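Long-range contacts in tyrosine-protein phosphatase YwqE (Bacillus subtilis, PDB 3QY7), which removes phosphate from phosphotyrosine in the proteins YwqD, YwqF and Ssb, as a manganese-dependent phosphatase of the PHP-like type: residues Ile4-Leu9 with Arg35-Thr40; His74-Gln79 with Ser98-Lys103; Ile81-Glu86 with Ile107-Asp112; Tyr130-Ala135 with Lys156-Gln161. All blocks are in the same frame, centred on the assembly; numbering follows the deposited sequence.

Contacts 1, 3 and 4 are buried, whereas contact 2 is only partly so and has Asp101 at the surface. Contact 3 joins strands 80-82 and 104-108, contact 4 joins 131-135 and 159-163, and 104-108 lies beside 131-135 in one parallel sheet. Both are knit by regular backbone bonds. Contacts 1 and 2 meet on another parallel sheet, where strand 36-38 lies beside 74-76. Their partners are loops, so each has few bonds between its own segments. Chemistry follows place. Contacts 1 and 3 each bind an iron(III) ion, and water 1 ligates both ions. Contact 4 is mostly apolar, yet Gln161 reaches His5 of contact 1. Contact 2 binds no metal.

Contact 1: residues Ile4-Leu9 with Arg35-Thr40; sequences IHCHIL and RTIIAT. With FE (Fe (III) ion), chain C.
Thr40 grips Cys6 with two hydrogen bonds. Its backbone N donates to Cys6 O at 2.9 Å in an almost straight bond (177°). Its OG1 accepts from Cys6 N. OG1 sits between the backbone N and the carbonyl carbon (chi1 56°), which turns it to the 4-9 loop. The same oxygen lies 3.2 Å from His5 CD2 and also stands over one face of the His7 ring, offset toward its rim. The methyl CG2 rests against Ile4 O, a buried carbonyl oxygen without a polar partner.

The tight part is apolar. Cys6 CB meets Ile37 CG2 at 3.5 Å, closer than usual for two carbons. Ala39 CB presses on Leu9, with CG and CD1 both at 3.6 Å. Packing is looser at the ends of this patch. There Ile8 CD1 and Ile37 CD1 touch at 4.0 Å, their side chains crossing at about a right angle. Ile4 and Ile38 lie side by side and meet through CG2 and CD1.

The other side faces the metals and their water. His5 NE2 and His7 NE2 bind the same iron(III) ion, each at 2.1 Å, and water 1 is a further ligand. Glu80 and Asp194 also bind this ion. The far nitrogens are held too: His5 ND1 by Gln161 and His7 ND1 by Asp13. Gripped at both nitrogens, by metal and second-shell partner, each ring is probably fixed in its rotation. The His-x-His pair just after the first strand of a TIM-barrel-like fold is typical of the metal site of PHP-family hydrolases.

Contact 2: residues His74-Gln79 with Ser98-Lys103; sequences HVLPGQ and SLNDTK
Leu76 packs against the side-chain amide of Asn100. Its CB and CD1 both lie 3.6 Å from Asn100 OD1, and CD1 also meets CG of the amide. Asn100 CG is anti to the backbone N (chi1 -168°), and the amide end comes toward strand 74-76. The two side chains cross obliquely. The ring of Pro77 adds a lighter touch, with CD 4.0 Å from Asn100 OD1.

One hydrogen bond joins the two backbones. Asn100 N donates to Pro77 O at 2.7 Å, nearly in line with the carbonyl but bent at the hydrogen (136°). Next to it the chains come close: Gly78 CA is 3.6 Å from Ser98 O. Further on, Leu99 CD2 lies 4.1 Å from Gln79 O.

The 98-103 turn is also braced from within. Leu99 O accepts from both Thr102 N and Thr102 OG1. Ser98 OG donates to Thr102 O at 2.6 Å, in the carbonyl plane and on a lone pair. Asn100 and Asp101 both have positive phi inside this turn.

Strand 74-76 lies beside 36-38 in a parallel sheet. The turn packs past its end and leads into strand 104-108. Helix 219-232 touches Leu76 and Leu99, while Arg56 of helix 52-68 forms a salt bridge with Asp101.

Contact 3: residues Ile81-Glu86 with Ile107-Asp112; sequences IRIYGE and IEFPFD. With FE (Fe (III) ion), chain B.
Arg82 and Glu108 form a salt bridge from NE to OE2 at 2.8 Å, nearly straight at the hydrogen (173°). OE2 lies in the guanidinium plane, but NE meets it from above the carboxylate plane. The two planes are 51° apart. The arginine chain bends at chi2 and chi3 to bring NE there. Water 2 adds a second link, taking a bond from Arg82 NH2 and giving one to Glu108 OE1. Pro110 CA covers part of one guanidinium face, toward its rim.

The metal bond uses the other carboxylate oxygen. Glu108 OE1 binds an iron(III) ion at 2.1 Å, with Glu80, His136 and waters 1 and 3 among its further ligands. Arginine on one oxygen and metal on the other would hold the carboxylate in place.

Backbone bonds are those of parallel strands. Glu108 N donates to Ile81 O, and Ile83 N donates to Glu108 O, each at 2.9 Å. Ile107 CA also approaches Ile81 O, as a CA-H...O contact.

Apolar contacts gather round Ile83. Its CB meets Ile107 CG2 at 3.8 Å, and its CG2 meets Pro110 CD. Its CD1 comes to the edge of the Phe109 ring, 3.9 Å from CE1.

Strands 80-82 and 104-108 are linked through helix 87-92 as a beta-alpha-beta unit. Helix 118-127 packs on Ile83, Ile107 and Phe109. Strand 131-135 continues the sheet beyond 104-108.

Contact 4: residues Tyr130-Ala135 with Lys156-Gln161; sequences YIPVIA and KGAASQ
Ala159, Ile134 and Gln161 bury much of the surface here, and each also takes part in the backbone pairing. Ala159 is bonded through both its backbone N and its backbone O. The N donates to Pro132 O at 2.9 Å, and the O accepts from Ile134 N at 2.8 Å. Its CB fits beside Ile131 CG2 and Val133 CG2, both 4.2 Å away.

Ile134 points to the opposite face of the sheet, with Ser160. The two CB atoms are 3.9 Å apart. Ile134 CG1 is anti to the carbonyl carbon (chi1 -63°), and CD1 beyond it reaches Ala158 CB at 4.0 Å. Ile134 O accepts from Gln161 N in the third bond of the pairing.

Gln161 lies on the face of Val133, Ala135 and Ala159. Its CB rests on Val133 CG1 at 3.9 Å, and the two side chains cross at about a right angle. The chain then bends at chi2 (-95°). OE1 passes Ala135 CA at 3.7 Å and accepts a hydrogen bond from His5, a ligand of iron.

The strands are parallel neighbours, 33° apart in direction. Gly157 ends helix 148-155 in a Schellman motif, from which the chain enters strand 159-163. Phe122 of helix 118-127 packs on Pro132, Ile134 and Ala158. Strand 104-108 flanks 131-135 on one side, and strand 190-192 lies beyond 159-163 on the other.

Contact 1: residues Ile4-Leu9 with Arg35-Thr40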
loop_
_atom_site.group_PDB
_atom_site.type_symbol
_atom_site.label_atom_id
_atom_site.label_comp_id
_atom_site.label_asym_id
_atom_site.label_seq_id
_atom_site.Cartn_x
_atom_site.Cartn_y
_atom_site.Cartn_z
ATOM N N ILE A 4 -3.988 -0.634 -4.005
ATOM C CA ILE A 4 -2.629 -1.171 -4.177
ATOM C C ILE A 4 -2.046 -1.901 -2.964
ATOM O O ILE A 4 -0.901 -2.356 -3.013
ATOM C CB ILE A 4 -1.611 -0.096 -4.666
ATOM C CG1 ILE A 4 -1.333 0.973 -3.595
ATOM C CG2 ILE A 4 -2.097 0.525 -5.962
ATOM C CD1 ILE A 4 0.062 1.610 -3.758
ATOM N N HIS A 5 -2.809 -1.965 -1.870
ATOM C CA HIS A 5 -2.343 -2.585 -0.617
ATOM C C HIS A 5 -3.563 -3.187 0.076
ATOM O O HIS A 5 -4.465 -2.460 0.475
ATOM C CB HIS A 5 -1.657 -1.505 0.245
ATOM C CG HIS A 5 -1.093 -1.990 1.552
ATOM N ND1 HIS A 5 -0.181 -1.239 2.259
ATOM C CD2 HIS A 5 -1.267 -3.134 2.257
ATOM C CE1 HIS A 5 0.155 -1.883 3.368
ATOM N NE2 HIS A 5 -0.479 -3.038 3.385
ATOM N N CYS A 6 -3.603 -4.513 0.187
ATOM C CA CYS A 6 -4.809 -5.185 0.678
ATOM C C CYS A 6 -4.494 -6.620 1.070
ATOM O O CYS A 6 -3.776 -7.332 0.361
ATOM C CB CYS A 6 -5.876 -5.168 -0.414
ATOM S SG CYS A 6 -7.517 -5.597 0.187
ATOM N N HIS A 7 -5.025 -7.045 2.210
ATOM C CA HIS A 7 -4.754 -8.373 2.721
ATOM C C HIS A 7 -5.984 -9.239 2.547
ATOM O O HIS A 7 -6.552 -9.788 3.503
ATOM C CB HIS A 7 -4.256 -8.255 4.166
ATOM C CG HIS A 7 -3.013 -7.438 4.277
ATOM N ND1 HIS A 7 -1.756 -8.006 4.291
ATOM C CD2 HIS A 7 -2.825 -6.098 4.297
ATOM C CE1 HIS A 7 -0.852 -7.042 4.370
ATOM N NE2 HIS A 7 -1.470 -5.876 4.358
ATOM N N ILE A 8 -6.396 -9.356 1.279
ATOM C CA ILE A 8 -7.592 -10.094 0.887
ATOM C C ILE A 8 -7.339 -11.595 0.656
ATOM O O ILE A 8 -8.274 -12.388 0.740
ATOM C CB ILE A 8 -8.287 -9.446 -0.349
ATOM C CG1 ILE A 8 -9.721 -9.970 -0.513
ATOM C CG2 ILE A 8 -7.460 -9.674 -1.618
ATOM C CD1 ILE A 8 -10.531 -9.150 -1.514
ATOM N N LEU A 9 -6.095 -11.987 0.374
ATOM C CA LEU A 9 -5.795 -13.408 0.180
ATOM C C LEU A 9 -5.942 -14.167 1.502
ATOM O O LEU A 9 -5.467 -13.703 2.541
ATOM C CB LEU A 9 -4.406 -13.619 -0.423
ATOM C CG LEU A 9 -4.227 -13.061 -1.835
ATOM C CD1 LEU A 9 -2.812 -13.279 -2.349
ATOM C CD2 LEU A 9 -5.272 -13.612 -2.840
ATOM N N ARG A 35 -12.415 -1.843 -8.415
ATOM C CA ARG A 35 -12.593 -2.920 -9.405
ATOM C C ARG A 35 -11.380 -3.834 -9.446
ATOM O O ARG A 35 -11.453 -4.959 -9.946
ATOM C CB ARG A 35 -12.801 -2.376 -10.836
ATOM C CG ARG A 35 -13.500 -1.031 -10.980
ATOM C CD ARG A 35 -14.865 -0.973 -10.327
ATOM N NE ARG A 35 -15.881 -1.757 -11.028
ATOM C CZ ARG A 35 -16.440 -2.871 -10.556
ATOM N NH1 ARG A 35 -16.085 -3.364 -9.371
ATOM N NH2 ARG A 35 -17.368 -3.490 -11.278
ATOM N N THR A 36 -10.255 -3.332 -8.942
ATOM C CA THR A 36 -9.000 -4.049 -9.066
ATOM C C THR A 36 -8.255 -3.920 -7.749
ATOM O O THR A 36 -8.117 -2.807 -7.245
ATOM C CB THR A 36 -8.136 -3.472 -10.196
ATOM O OG1 THR A 36 -8.919 -3.377 -11.405
ATOM C CG2 THR A 36 -6.900 -4.346 -10.439
ATOM N N ILE A 37 -7.784 -5.045 -7.208
ATOM C CA ILE A 37 -6.996 -5.048 -5.980
ATOM C C ILE A 37 -5.665 -5.695 -6.261
ATOM O O ILE A 37 -5.612 -6.779 -6.834
ATOM C CB ILE A 37 -7.704 -5.821 -4.832
ATOM C CG1 ILE A 37 -8.930 -5.024 -4.369
ATOM C CG2 ILE A 37 -6.701 -6.070 -3.673
ATOM C CD1 ILE A 37 -9.777 -5.691 -3.297
ATOM N N ILE A 38 -4.579 -5.035 -5.863
ATOM C CA ILE A 38 -3.311 -5.739 -5.836
ATOM C C ILE A 38 -3.198 -6.373 -4.446
ATOM O O ILE A 38 -3.073 -5.661 -3.439
ATOM C CB ILE A 38 -2.106 -4.826 -6.104
ATOM C CG1 ILE A 38 -2.302 -4.067 -7.418
ATOM C CG2 ILE A 38 -0.825 -5.653 -6.130
ATOM C CD1 ILE A 38 -1.167 -3.023 -7.713
ATOM N N ALA A 39 -3.293 -7.694 -4.386
ATOM C CA ALA A 39 -3.149 -8.381 -3.091
ATOM C C ALA A 39 -1.719 -8.242 -2.647
ATOM O O ALA A 39 -0.792 -8.434 -3.445
ATOM C CB ALA A 39 -3.527 -9.821 -3.193
ATOM N N THR A 40 -1.526 -7.852 -1.377
ATOM C CA THR A 40 -0.179 -7.634 -0.845
ATOM C C THR A 40 0.002 -8.377 0.478
ATOM O O THR A 40 0.204 -7.728 1.524
ATOM C CB THR A 40 0.119 -6.154 -0.630
ATOM O OG1 THR A 40 -0.878 -5.584 0.226
ATOM C CG2 THR A 40 0.102 -5.412 -1.955
HETATM FE FE FE C . -0.568 -4.142 5.205
HETATM O O HOH W 1 0.150 -2.786 6.282
#

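Contact 2: residues His74-Gln79 with Ser98-Lys103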
loop_
_atom_site.group_PDB
_atom_site.type_symbol
_atom_site.label_atom_id
_atom_site.label_comp_id
_atom_site.label_asym_id
_atom_site.label_seq_id
_atom_site.Cartn_x
_atom_site.Cartn_y
_atom_site.Cartn_z
ATOM N N HIS A 74 -11.101 -7.885 -9.705
ATOM C CA HIS A 74 -9.925 -8.624 -10.190
ATOM C C HIS A 74 -8.769 -8.425 -9.225
ATOM O O HIS A 74 -8.425 -7.287 -8.887
ATOM C CB HIS A 74 -9.580 -8.120 -11.600
ATOM C CG HIS A 74 -8.424 -8.807 -12.275
ATOM N ND1 HIS A 74 -8.120 -10.143 -12.117
ATOM C CD2 HIS A 74 -7.553 -8.337 -13.200
ATOM C CE1 HIS A 74 -7.084 -10.451 -12.876
ATOM N NE2 HIS A 74 -6.728 -9.376 -13.551
ATOM N N VAL A 75 -8.212 -9.542 -8.756
ATOM C CA VAL A 75 -7.089 -9.554 -7.825
ATOM C C VAL A 75 -5.791 -9.856 -8.590
ATOM O O VAL A 75 -5.695 -10.851 -9.327
ATOM C CB VAL A 75 -7.308 -10.592 -6.697
ATOM C CG1 VAL A 75 -6.174 -10.512 -5.688
ATOM C CG2 VAL A 75 -8.638 -10.319 -6.001
ATOM N N LEU A 76 -4.812 -8.965 -8.417
ATOM C CA LEU A 76 -3.485 -9.108 -8.999
ATOM C C LEU A 76 -2.434 -9.396 -7.909
ATOM O O LEU A 76 -2.654 -9.103 -6.724
ATOM C CB LEU A 76 -3.124 -7.840 -9.776
ATOM C CG LEU A 76 -4.004 -7.653 -11.017
ATOM C CD1 LEU A 76 -3.810 -6.260 -11.555
ATOM C CD2 LEU A 76 -3.672 -8.698 -12.075
ATOM N N PRO A 77 -1.287 -9.976 -8.292
ATOM C CA PRO A 77 -0.321 -10.393 -7.281
ATOM C C PRO A 77 0.614 -9.268 -6.816
ATOM O O PRO A 77 0.914 -8.347 -7.582
ATOM C CB PRO A 77 0.466 -11.499 -8.000
ATOM C CG PRO A 77 0.471 -11.045 -9.417
ATOM C CD PRO A 77 -0.901 -10.437 -9.640
ATOM N N GLY A 78 1.064 -9.373 -5.558
ATOM C CA GLY A 78 2.002 -8.445 -4.945
ATOM C C GLY A 78 2.360 -8.974 -3.562
ATOM O O GLY A 78 1.973 -10.076 -3.200
ATOM N N GLN A 79 3.099 -8.168 -2.806
ATOM C CA GLN A 79 3.475 -8.501 -1.427
ATOM C C GLN A 79 3.675 -7.216 -0.650
ATOM O O GLN A 79 4.052 -6.184 -1.209
ATOM C CB GLN A 79 4.815 -9.268 -1.397
ATOM C CG GLN A 79 4.705 -10.755 -1.610
ATOM C CD GLN A 79 6.073 -11.424 -1.606
ATOM O OE1 GLN A 79 7.077 -10.817 -1.967
ATOM N NE2 GLN A 79 6.102 -12.690 -1.201
ATOM N N SER A 98 7.084 -7.637 -6.715
ATOM C CA SER A 98 6.721 -6.236 -6.746
ATOM C C SER A 98 5.214 -6.157 -6.990
ATOM O O SER A 98 4.561 -7.188 -7.183
ATOM C CB SER A 98 7.509 -5.480 -7.812
ATOM O OG SER A 98 7.287 -6.066 -9.086
ATOM N N LEU A 99 4.665 -4.950 -6.922
ATOM C CA LEU A 99 3.219 -4.773 -7.034
ATOM C C LEU A 99 2.809 -5.036 -8.476
ATOM O O LEU A 99 3.230 -4.332 -9.375
ATOM C CB LEU A 99 2.818 -3.353 -6.577
ATOM C CG LEU A 99 3.129 -3.000 -5.103
ATOM C CD1 LEU A 99 2.861 -1.549 -4.851
ATOM C CD2 LEU A 99 2.295 -3.887 -4.141
ATOM N N ASN A 100 1.989 -6.069 -8.683
ATOM C CA ASN A 100 1.580 -6.465 -10.016
ATOM C C ASN A 100 2.758 -6.622 -10.979
ATOM O O ASN A 100 2.649 -6.301 -12.165
ATOM C CB ASN A 100 0.544 -5.476 -10.590
ATOM C CG ASN A 100 -0.111 -6.007 -11.848
ATOM O OD1 ASN A 100 -0.335 -7.199 -11.960
ATOM N ND2 ASN A 100 -0.409 -5.118 -12.801
ATOM N N ASP A 101 3.889 -7.088 -10.457
ATOM C CA ASP A 101 5.095 -7.289 -11.285
ATOM C C ASP A 101 5.606 -6.010 -11.963
ATOM O O ASP A 101 6.324 -6.077 -12.961
ATOM C CB ASP A 101 4.836 -8.379 -12.345
ATOM C CG ASP A 101 4.562 -9.731 -11.741
ATOM O OD1 ASP A 101 3.580 -10.380 -12.182
ATOM O OD2 ASP A 101 5.296 -10.152 -10.810
ATOM N N THR A 102 5.235 -4.847 -11.435
ATOM C CA THR A 102 5.710 -3.566 -11.955
ATOM C C THR A 102 6.994 -3.131 -11.261
ATOM O O THR A 102 7.538 -3.856 -10.444
ATOM C CB THR A 102 4.677 -2.452 -11.737
ATOM O OG1 THR A 102 4.594 -2.160 -10.324
ATOM C CG2 THR A 102 3.311 -2.864 -12.297
ATOM N N LYS A 103 7.448 -1.920 -11.574
ATOM C CA LYS A 103 8.636 -1.366 -10.944
ATOM C C LYS A 103 8.394 -0.903 -9.517
ATOM O O LYS A 103 9.338 -0.520 -8.844
ATOM C CB LYS A 103 9.173 -0.198 -11.758
ATOM C CG LYS A 103 8.379 1.089 -11.637
ATOM C CD LYS A 103 9.001 2.185 -12.466
ATOM C CE LYS A 103 8.749 1.960 -13.927
ATOM N NZ LYS A 103 9.628 2.865 -14.739
#

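Contact 3: residues Ile81-Glu86 with Ile107-Asp112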
loop_
_atom_site.group_PDB
_atom_site.type_symbol
_atom_site.label_atom_id
_atom_site.label_comp_id
_atom_site.label_asym_id
_atom_site.label_seq_id
_atom_site.Cartn_x
_atom_site.Cartn_y
_atom_site.Cartn_z
ATOM N N ILE A 81 6.299 -6.097 1.899
ATOM C CA ILE A 81 7.631 -6.607 2.276
ATOM C C ILE A 81 8.218 -5.791 3.428
ATOM O O ILE A 81 8.650 -4.663 3.250
ATOM C CB ILE A 81 8.581 -6.570 1.058
ATOM C CG1 ILE A 81 7.947 -7.319 -0.125
ATOM C CG2 ILE A 81 9.980 -7.131 1.439
ATOM C CD1 ILE A 81 8.651 -7.096 -1.464
ATOM N N ARG A 82 8.226 -6.381 4.619
ATOM C CA ARG A 82 8.935 -5.777 5.735
ATOM C C ARG A 82 10.402 -5.673 5.348
ATOM O O ARG A 82 11.022 -6.679 4.983
ATOM C CB ARG A 82 8.775 -6.630 6.991
ATOM C CG ARG A 82 9.616 -6.159 8.184
ATOM C CD ARG A 82 9.036 -4.875 8.795
ATOM N NE ARG A 82 7.683 -5.072 9.313
ATOM C CZ ARG A 82 7.399 -5.604 10.499
ATOM N NH1 ARG A 82 8.383 -5.992 11.314
ATOM N NH2 ARG A 82 6.131 -5.742 10.875
ATOM N N ILE A 83 10.948 -4.465 5.448
ATOM C CA ILE A 83 12.310 -4.184 4.997
ATOM C C ILE A 83 13.308 -5.144 5.638
ATOM O O ILE A 83 13.165 -5.516 6.796
ATOM C CB ILE A 83 12.689 -2.699 5.265
ATOM C CG1 ILE A 83 13.953 -2.281 4.500
ATOM C CG2 ILE A 83 12.752 -2.397 6.775
ATOM C CD1 ILE A 83 14.188 -0.769 4.481
ATOM N N TYR A 84 14.272 -5.580 4.840
ATOM C CA TYR A 84 15.426 -6.340 5.343
ATOM C C TYR A 84 16.581 -6.105 4.392
ATOM O O TYR A 84 16.394 -5.549 3.313
ATOM C CB TYR A 84 15.108 -7.832 5.563
ATOM C CG TYR A 84 14.761 -8.628 4.324
ATOM C CD1 TYR A 84 13.475 -8.587 3.782
ATOM C CD2 TYR A 84 15.706 -9.446 3.708
ATOM C CE1 TYR A 84 13.150 -9.327 2.661
ATOM C CE2 TYR A 84 15.390 -10.190 2.580
ATOM C CZ TYR A 84 14.104 -10.123 2.056
ATOM O OH TYR A 84 13.779 -10.867 0.938
ATOM N N GLY A 85 17.786 -6.491 4.810
ATOM C CA GLY A 85 18.993 -6.085 4.092
ATOM C C GLY A 85 19.118 -6.600 2.668
ATOM O O GLY A 85 19.727 -5.944 1.827
ATOM N N GLU A 86 18.524 -7.762 2.402
ATOM C CA GLU A 86 18.736 -8.485 1.148
ATOM C C GLU A 86 17.576 -8.341 0.155
ATOM O O GLU A 86 17.422 -9.170 -0.742
ATOM C CB GLU A 86 18.997 -9.974 1.430
ATOM C CG GLU A 86 20.255 -10.279 2.261
ATOM C CD GLU A 86 20.096 -9.964 3.745
ATOM O OE1 GLU A 86 18.963 -10.048 4.270
ATOM O OE2 GLU A 86 21.115 -9.635 4.395
ATOM N N ILE A 107 7.356 -1.615 0.456
ATOM C CA ILE A 107 8.309 -1.839 1.534
ATOM C C ILE A 107 7.745 -1.229 2.808
ATOM O O ILE A 107 7.386 -0.049 2.824
ATOM C CB ILE A 107 9.665 -1.172 1.194
ATOM C CG1 ILE A 107 10.238 -1.726 -0.120
ATOM C CG2 ILE A 107 10.681 -1.331 2.354
ATOM C CD1 ILE A 107 10.558 -3.193 -0.102
ATOM N N GLU A 108 7.699 -2.034 3.861
ATOM C CA GLU A 108 7.162 -1.622 5.154
ATOM C C GLU A 108 8.292 -1.563 6.167
ATOM O O GLU A 108 9.037 -2.529 6.306
ATOM C CB GLU A 108 6.129 -2.639 5.628
ATOM C CG GLU A 108 5.406 -2.252 6.915
ATOM C CD GLU A 108 4.866 -3.445 7.673
ATOM O OE1 GLU A 108 3.763 -3.339 8.255
ATOM O OE2 GLU A 108 5.519 -4.506 7.697
ATOM N N PHE A 109 8.395 -0.430 6.858
ATOM C CA PHE A 109 9.306 -0.266 8.005
ATOM C C PHE A 109 8.700 -0.922 9.244
ATOM O O PHE A 109 7.494 -0.923 9.419
ATOM C CB PHE A 109 9.544 1.224 8.304
ATOM C CG PHE A 109 10.164 2.008 7.174
ATOM C CD1 PHE A 109 11.100 1.426 6.314
ATOM C CD2 PHE A 109 9.832 3.345 6.986
ATOM C CE1 PHE A 109 11.674 2.164 5.282
ATOM C CE2 PHE A 109 10.410 4.108 5.963
ATOM C CZ PHE A 109 11.346 3.507 5.092
ATOM N N PRO A 110 9.548 -1.458 10.135
ATOM C CA PRO A 110 9.041 -1.818 11.450
ATOM C C PRO A 110 8.349 -0.614 12.086
ATOM O O PRO A 110 8.725 0.527 11.818
ATOM C CB PRO A 110 10.313 -2.170 12.223
ATOM C CG PRO A 110 11.411 -1.514 11.496
ATOM C CD PRO A 110 11.009 -1.581 10.053
ATOM N N PHE A 111 7.350 -0.857 12.929
ATOM C CA PHE A 111 6.479 0.226 13.379
ATOM C C PHE A 111 7.194 1.329 14.180
ATOM O O PHE A 111 6.720 2.461 14.238
ATOM C CB PHE A 111 5.290 -0.323 14.175
ATOM C CG PHE A 111 5.533 -0.394 15.660
ATOM C CD1 PHE A 111 4.935 0.528 16.518
ATOM C CD2 PHE A 111 6.367 -1.369 16.197
ATOM C CE1 PHE A 111 5.149 0.471 17.895
ATOM C CE2 PHE A 111 6.600 -1.433 17.576
ATOM C CZ PHE A 111 5.986 -0.511 18.426
ATOM N N ASP A 112 8.332 0.987 14.778
ATOM C CA ASP A 112 8.969 1.844 15.779
ATOM C C ASP A 112 10.075 2.749 15.245
ATOM O O ASP A 112 10.401 3.757 15.871
ATOM C CB ASP A 112 9.512 0.996 16.939
ATOM C CG ASP A 112 10.575 0.009 16.493
ATOM O OD1 ASP A 112 10.307 -0.786 15.571
ATOM O OD2 ASP A 112 11.687 0.020 17.060
HETATM FE FE FE B . 1.925 -2.910 7.310
HETATM O O HOH W 2 3.527 -5.277 10.169
HETATM O O HOH W 3 1.019 -2.543 9.317
HETATM O O HOH W 1 0.150 -2.786 6.282
#

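Contact 4: residues Tyr130-Ala135 with Lys156-Gln161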
loop_
_atom_site.group_PDB
_atom_site.type_symbol
_atom_site.label_atom_id
_atom_site.label_comp_id
_atom_site.label_asym_id
_atom_site.label_seq_id
_atom_site.Cartn_x
_atom_site.Cartn_y
_atom_site.Cartn_z
ATOM N N TYR A 130 13.660 0.293 -10.051
ATOM C CA TYR A 130 12.513 0.185 -9.130
ATOM C C TYR A 130 12.155 1.516 -8.452
ATOM O O TYR A 130 12.981 2.436 -8.352
ATOM C CB TYR A 130 12.785 -0.871 -8.062
ATOM C CG TYR A 130 12.726 -2.305 -8.559
ATOM C CD1 TYR A 130 11.499 -2.977 -8.651
ATOM C CD2 TYR A 130 13.890 -2.994 -8.932
ATOM C CE1 TYR A 130 11.424 -4.285 -9.100
ATOM C CE2 TYR A 130 13.823 -4.317 -9.389
ATOM C CZ TYR A 130 12.588 -4.948 -9.475
ATOM O OH TYR A 130 12.498 -6.255 -9.921
ATOM N N ILE A 131 10.908 1.612 -7.997
ATOM C CA ILE A 131 10.470 2.727 -7.174
ATOM C C ILE A 131 9.956 2.114 -5.877
ATOM O O ILE A 131 8.954 1.389 -5.887
ATOM C CB ILE A 131 9.387 3.587 -7.872
ATOM C CG1 ILE A 131 9.959 4.271 -9.120
ATOM C CG2 ILE A 131 8.872 4.654 -6.907
ATOM C CD1 ILE A 131 8.949 5.130 -9.903
ATOM N N PRO A 132 10.662 2.353 -4.753
ATOM C CA PRO A 132 10.164 1.833 -3.483
ATOM C C PRO A 132 8.977 2.665 -3.019
ATOM O O PRO A 132 9.024 3.900 -3.093
ATOM C CB PRO A 132 11.353 2.011 -2.516
ATOM C CG PRO A 132 12.188 3.092 -3.129
ATOM C CD PRO A 132 11.972 3.019 -4.624
ATOM N N VAL A 133 7.923 1.977 -2.584
ATOM C CA VAL A 133 6.738 2.612 -2.017
ATOM C C VAL A 133 6.681 2.266 -0.550
ATOM O O VAL A 133 6.509 1.088 -0.185
ATOM C CB VAL A 133 5.454 2.131 -2.706
ATOM C CG1 VAL A 133 4.227 2.886 -2.125
ATOM C CG2 VAL A 133 5.547 2.403 -4.221
ATOM N N ILE A 134 6.821 3.291 0.288
ATOM C CA ILE A 134 6.776 3.113 1.743
ATOM C C ILE A 134 5.333 2.882 2.166
ATOM O O ILE A 134 4.469 3.730 1.895
ATOM C CB ILE A 134 7.326 4.375 2.447
ATOM C CG1 ILE A 134 8.800 4.570 2.056
ATOM C CG2 ILE A 134 7.209 4.238 3.989
ATOM C CD1 ILE A 134 9.340 5.970 2.345
ATOM N N ALA A 135 5.098 1.755 2.827
ATOM C CA ALA A 135 3.767 1.429 3.363
ATOM C C ALA A 135 3.476 2.288 4.594
ATOM O O ALA A 135 4.302 2.408 5.499
ATOM C CB ALA A 135 3.668 -0.031 3.695
ATOM N N LYS A 156 14.520 12.018 -2.093
ATOM C CA LYS A 156 15.518 11.134 -2.722
ATOM C C LYS A 156 14.940 10.091 -3.686
ATOM O O LYS A 156 15.689 9.281 -4.243
ATOM C CB LYS A 156 16.385 10.445 -1.662
ATOM C CG LYS A 156 17.388 11.373 -0.929
ATOM C CD LYS A 156 18.369 11.994 -1.912
ATOM C CE LYS A 156 19.683 12.357 -1.232
ATOM N NZ LYS A 156 20.713 12.691 -2.263
ATOM N N GLY A 157 13.619 10.091 -3.857
ATOM C CA GLY A 157 12.990 9.304 -4.920
ATOM C C GLY A 157 11.976 8.254 -4.499
ATOM O O GLY A 157 11.330 7.648 -5.353
ATOM N N ALA A 158 11.811 8.066 -3.193
ATOM C CA ALA A 158 10.834 7.108 -2.676
ATOM C C ALA A 158 9.447 7.675 -2.873
ATOM O O ALA A 158 9.243 8.887 -2.892
ATOM C CB ALA A 158 11.076 6.847 -1.202
ATOM N N ALA A 159 8.491 6.772 -3.063
ATOM C CA ALA A 159 7.075 7.140 -2.975
ATOM C C ALA A 159 6.505 6.612 -1.672
ATOM O O ALA A 159 7.120 5.782 -1.003
ATOM C CB ALA A 159 6.314 6.535 -4.173
ATOM N N SER A 160 5.309 7.072 -1.303
ATOM C CA SER A 160 4.646 6.475 -0.140
ATOM C C SER A 160 3.128 6.362 -0.307
ATOM O O SER A 160 2.524 7.068 -1.118
ATOM C CB SER A 160 5.014 7.198 1.173
ATOM O OG SER A 160 4.224 8.348 1.394
ATOM N N GLN A 161 2.553 5.479 0.489
ATOM C CA GLN A 161 1.133 5.140 0.409
ATOM C C GLN A 161 0.504 5.287 1.791
ATOM O O GLN A 161 0.912 4.625 2.755
ATOM C CB GLN A 161 0.987 3.712 -0.145
ATOM C CG GLN A 161 -0.380 3.064 0.133
ATOM C CD GLN A 161 -0.372 2.215 1.381
ATOM O OE1 GLN A 161 0.535 1.416 1.599
ATOM N NE2 GLN A 161 -1.431 2.339 2.196
#